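PDB 4JXQ: acetyltransferase from Sinorhizobium meliloti, which acetylates phosphinothricin, as a GNAT-superfamily transferase that takes the acetyl group from acetyl-CoA. Local coordinates for the interface of chains A and B. Residues are numbered along the deposited sequence; one frame, centred on the assembly and turned at random. Chains: chain A/B, Acetyltransferase.

Contact 1: the interface of chains A and B. Residues chain A 146, 149, 161; chain B 75, 121, 143, 161, 163.
Selenomethionine A:Met146 sets its selenium against the aliphatic part of B:Gln143, with SE 3.3 Å from CB and the neighbouring CG also in contact. Its CG lies beside the backbone N, and the bend at chi2 (-62°) carries the selenium to that neighbour. Beyond the selenium, the modelled methyl CE is directed toward B:Ile121 and the ring of B:Phe161, the side chain crossing both at about a right angle. The exact position of this methyl is doubtful, because its approach to B:Ile121 CD1 is too short. Beside it, the two copies of Phe161 meet at their rims, A:Phe161 CE2 lying 3.8 Å from B:Phe161 CE2. The tip of A:Phe161 also faces that of B:Phe75, which comes in at the ring edge and in its plane; B:Phe75 CZ lies 3.9 Å from A:Phe161 CZ.

On the flank, B:Gln163 reaches out extended, CG anti to the backbone N (chi1 -171°). The amide oxygen B:Gln163 OE1 packs 3.3 Å from A:Met146 CA, and NE2 lies near the methyl CG2 of A:Thr149. Further back, the hydroxyl OG1 of A:Thr149 donates to the carbonyl O of A:Met146 (2.7 Å) from above the carbonyl plane, which ties together the turn after strand 141-147.

Strands 141-147 and 155-165 of both chains, with B strand 119-125, supply most of this apolar patch, which lies close to the two-fold axis.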
# COMPACT_ATOMS: atom_id res chain seq x y z
N MSE A 146 -6.01 6.71 -8.82
CA MSE A 146 -6.99 5.72 -8.32
C MSE A 146 -8.20 6.50 -7.81
O MSE A 146 -8.22 7.12 -6.71
CB MSE A 146 -6.35 4.90 -7.22
CG MSE A 146 -4.91 4.56 -7.45
SE MSE A 146 -4.79 3.50 -9.05
CE MSE A 146 -4.73 2.56 -7.41
N THR A 149 -11.10 6.56 -4.20
CA THR A 149 -10.55 5.58 -3.29
C THR A 149 -10.52 6.02 -1.83
O THR A 149 -10.39 5.16 -0.94
CB THR A 149 -9.16 5.14 -3.74
OG1 THR A 149 -8.37 6.28 -4.11
CG2 THR A 149 -9.25 4.20 -4.87
N PHE A 161 -0.71 8.36 -7.76
CA PHE A 161 0.54 7.59 -7.56
C PHE A 161 1.59 8.14 -8.49
O PHE A 161 1.35 8.27 -9.70
CB PHE A 161 0.32 6.15 -7.90
CG PHE A 161 -0.42 5.40 -6.80
CD1 PHE A 161 -1.71 5.71 -6.46
CD2 PHE A 161 0.19 4.44 -6.07
CE1 PHE A 161 -2.39 5.03 -5.44
CE2 PHE A 161 -0.50 3.76 -5.05
CZ PHE A 161 -1.76 4.12 -4.76
N PHE B 75 -6.67 -2.15 1.33
CA PHE B 75 -5.46 -1.68 0.64
C PHE B 75 -4.49 -1.10 1.64
O PHE B 75 -3.35 -1.49 1.70
CB PHE B 75 -5.89 -0.63 -0.38
CG PHE B 75 -4.71 0.10 -0.99
CD1 PHE B 75 -3.77 -0.54 -1.75
CD2 PHE B 75 -4.56 1.45 -0.77
CE1 PHE B 75 -2.68 0.15 -2.27
CE2 PHE B 75 -3.45 2.12 -1.27
CZ PHE B 75 -2.52 1.48 -1.99
N ILE B 121 -9.21 -2.61 -5.70
CA ILE B 121 -7.87 -2.50 -6.33
C ILE B 121 -7.16 -3.90 -6.29
O ILE B 121 -7.28 -4.69 -5.34
CB ILE B 121 -7.06 -1.43 -5.58
CG1 ILE B 121 -5.69 -1.20 -6.21
CG2 ILE B 121 -6.82 -1.79 -4.10
CD1 ILE B 121 -5.11 0.11 -5.66
N GLN B 143 -4.67 0.95 -14.02
CA GLN B 143 -4.49 2.31 -13.61
C GLN B 143 -3.06 2.80 -13.68
O GLN B 143 -2.81 4.00 -13.83
CB GLN B 143 -5.02 2.52 -12.20
CG GLN B 143 -6.49 2.19 -12.04
CD GLN B 143 -7.35 2.96 -12.98
OE1 GLN B 143 -7.20 4.18 -13.10
NE2 GLN B 143 -8.24 2.28 -13.65
N PHE B 161 -1.17 -1.92 -11.07
CA PHE B 161 -2.30 -1.51 -10.25
C PHE B 161 -3.52 -1.47 -11.15
O PHE B 161 -3.54 -0.70 -12.14
CB PHE B 161 -2.05 -0.11 -9.63
CG PHE B 161 -1.07 -0.15 -8.49
CD1 PHE B 161 0.24 -0.54 -8.67
CD2 PHE B 161 -1.46 0.19 -7.22
CE1 PHE B 161 1.15 -0.63 -7.58
CE2 PHE B 161 -0.56 0.12 -6.15
CZ PHE B 161 0.75 -0.26 -6.38
N GLN B 163 -8.06 -1.38 -11.11
CA GLN B 163 -9.20 -0.97 -10.27
C GLN B 163 -10.50 -1.28 -10.96
O GLN B 163 -10.63 -1.16 -12.18
CB GLN B 163 -9.09 0.54 -9.99
CG GLN B 163 -10.07 1.04 -8.97
CD GLN B 163 -9.84 2.48 -8.62
OE1 GLN B 163 -8.75 3.00 -8.82
NE2 GLN B 163 -10.86 3.12 -8.09

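Contact 2: the interface of chains A and B. Residues chain A 80, 83-84, 118-119, 169, 174; chain B 148-149, 151, 156.
B:Trp156 is carried toward A:Pro174 and A:Phe83 by a chi1 of -67°, with CG anti to its own carbonyl carbon. A different first torsion brings B:Phe151 against the indole, CG anti to the backbone N (chi1 -171°), and points the CD1 edge of its steeply tilted ring at the indole face. B:Phe151 CD1 thus sits above the centre of one indole face, and water 2 lies over the rim of the other. The far end of the B:Trp156 indole enters chain A: CZ2 meets A:Pro174 CD tip to tip at 3.5 Å, and CH2 touches A:Phe83 CB, which lies at the ring edge in its plane, 3.8 Å away. The aliphatic stem of A:Arg118 crosses the same end at about a right angle.

Within chain A, A:Pro174 CG sits over the centre of the A:Phe83 ring. A:Arg118 NH1 donates to A:Gly169 O (2.8 Å), nearly in the guanidinium plane, which should steady the arginine beside the indole.

Polar links run alongside. The backbone N of B:Phe151 donates to A:Ala80 O at 2.8 Å. Water 1 joins that same carbonyl and A:Phe83 N to B:Thr149 O, and water 2 bridges A:Gln119 NE2, 2.9 Å away, to B:Ala148 O. A:Leu84 lies alongside B:Thr149, pointing the same way, its CD2 4.1 Å from CG2.

The tip of the hairpin formed by strands 149-152 and 155-165 of chain B is thereby docked against chain A, with an aromatic plug and a bridged backbone that would hold the two chains together if this deposited pair is the biological dimer.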
# COMPACT_ATOMS: atom_id res chain seq x y z
N ALA A 80 10.39 -8.22 -1.30
CA ALA A 80 10.71 -7.82 -2.67
C ALA A 80 10.62 -6.31 -2.87
O ALA A 80 11.18 -5.83 -3.83
CB ALA A 80 9.96 -8.59 -3.70
N PHE A 83 13.84 -2.29 -1.96
CA PHE A 83 14.58 -1.19 -2.66
C PHE A 83 13.65 -0.07 -3.02
O PHE A 83 14.08 0.90 -3.66
CB PHE A 83 15.28 -1.72 -3.90
CG PHE A 83 16.21 -2.86 -3.56
CD1 PHE A 83 17.43 -2.57 -2.93
CD2 PHE A 83 15.91 -4.18 -3.81
CE1 PHE A 83 18.29 -3.64 -2.56
CE2 PHE A 83 16.74 -5.20 -3.40
CZ PHE A 83 17.90 -4.91 -2.81
N LEU A 84 12.38 -0.13 -2.63
CA LEU A 84 11.38 0.93 -2.88
C LEU A 84 11.08 1.64 -1.60
O LEU A 84 10.82 1.02 -0.54
CB LEU A 84 10.09 0.27 -3.36
CG LEU A 84 8.84 1.16 -3.51
CD1 LEU A 84 9.04 2.25 -4.52
CD2 LEU A 84 7.64 0.30 -3.83
N ARG A 118 16.31 2.26 -4.77
CA ARG A 118 16.32 2.32 -6.22
C ARG A 118 15.07 2.97 -6.82
O ARG A 118 15.11 3.31 -8.00
CB ARG A 118 16.55 0.95 -6.84
CG ARG A 118 17.89 0.34 -6.50
CD ARG A 118 19.08 1.16 -7.00
NE ARG A 118 20.33 0.41 -6.95
CZ ARG A 118 20.72 -0.48 -7.86
NH1 ARG A 118 19.96 -0.75 -8.90
NH2 ARG A 118 21.85 -1.14 -7.67
N GLN A 119 13.97 3.09 -6.09
CA GLN A 119 12.76 3.72 -6.60
C GLN A 119 12.11 4.41 -5.41
O GLN A 119 12.15 3.94 -4.28
CB GLN A 119 11.80 2.72 -7.18
CG GLN A 119 12.30 1.87 -8.32
CD GLN A 119 12.56 2.60 -9.62
OE1 GLN A 119 11.90 3.61 -9.92
NE2 GLN A 119 13.47 2.08 -10.43
N GLY A 169 18.64 2.89 -10.23
CA GLY A 169 17.34 2.42 -10.67
C GLY A 169 17.27 0.96 -10.99
O GLY A 169 17.70 0.17 -10.20
N PRO A 174 21.03 -4.83 -7.25
CA PRO A 174 21.59 -4.26 -6.03
C PRO A 174 22.64 -5.17 -5.42
O PRO A 174 22.53 -6.39 -5.47
CB PRO A 174 20.42 -4.14 -5.04
CG PRO A 174 19.29 -3.97 -5.95
CD PRO A 174 19.61 -4.95 -7.12
N ALA B 148 9.81 -1.67 -11.83
CA ALA B 148 11.02 -2.06 -11.12
C ALA B 148 10.88 -1.80 -9.62
O ALA B 148 11.84 -1.38 -8.96
CB ALA B 148 12.27 -1.41 -11.73
N THR B 149 9.70 -2.07 -9.08
CA THR B 149 9.37 -1.87 -7.70
C THR B 149 9.60 -3.12 -6.85
O THR B 149 9.65 -2.99 -5.63
CB THR B 149 7.93 -1.30 -7.56
OG1 THR B 149 7.04 -2.07 -8.40
CG2 THR B 149 7.89 0.14 -7.89
N PHE B 151 12.00 -6.81 -6.38
CA PHE B 151 13.22 -7.50 -6.76
C PHE B 151 13.12 -8.92 -6.18
O PHE B 151 13.02 -9.06 -4.96
CB PHE B 151 14.46 -6.82 -6.25
CG PHE B 151 15.74 -7.43 -6.83
CD1 PHE B 151 16.13 -7.10 -8.12
CD2 PHE B 151 16.46 -8.41 -6.17
CE1 PHE B 151 17.26 -7.67 -8.68
CE2 PHE B 151 17.57 -8.96 -6.73
CZ PHE B 151 17.95 -8.63 -8.00
N TRP B 156 14.42 -7.53 -11.43
CA TRP B 156 13.50 -6.47 -11.21
C TRP B 156 12.13 -6.78 -11.74
O TRP B 156 11.99 -7.33 -12.83
CB TRP B 156 13.99 -5.14 -11.85
CG TRP B 156 15.23 -4.58 -11.19
CD1 TRP B 156 16.49 -4.51 -11.70
CD2 TRP B 156 15.27 -3.99 -9.87
NE1 TRP B 156 17.30 -3.89 -10.80
CE2 TRP B 156 16.60 -3.58 -9.66
CE3 TRP B 156 14.33 -3.82 -8.85
CZ2 TRP B 156 16.99 -2.99 -8.47
CZ3 TRP B 156 14.73 -3.24 -7.69
CH2 TRP B 156 16.04 -2.85 -7.49
O HOH W 1 12.43 -3.35 -4.28
O HOH W 2 14.61 -0.41 -9.48

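About 20 Å separates the C-alpha centres of contact 1 and contact 2, and both belong to one two-fold symmetric interface. Contact 1 lies near the axis, where the copies of Phe161 meet, whereas contact 2 lies farther out and recurs with the chains exchanged. Strands 119-125, 149-152 and 155-165 serve both, and Thr149 appears in each, from chain A in contact 1 and from chain B in contact 2. The apolar centre and hydrated flanks would together fix the relative orientation of the subunits. Strand 84-91, which starts in contact 2, also carries the acetyl-CoA-binding Ile89 and Leu91; the structure alone does not show whether pairing affects that site.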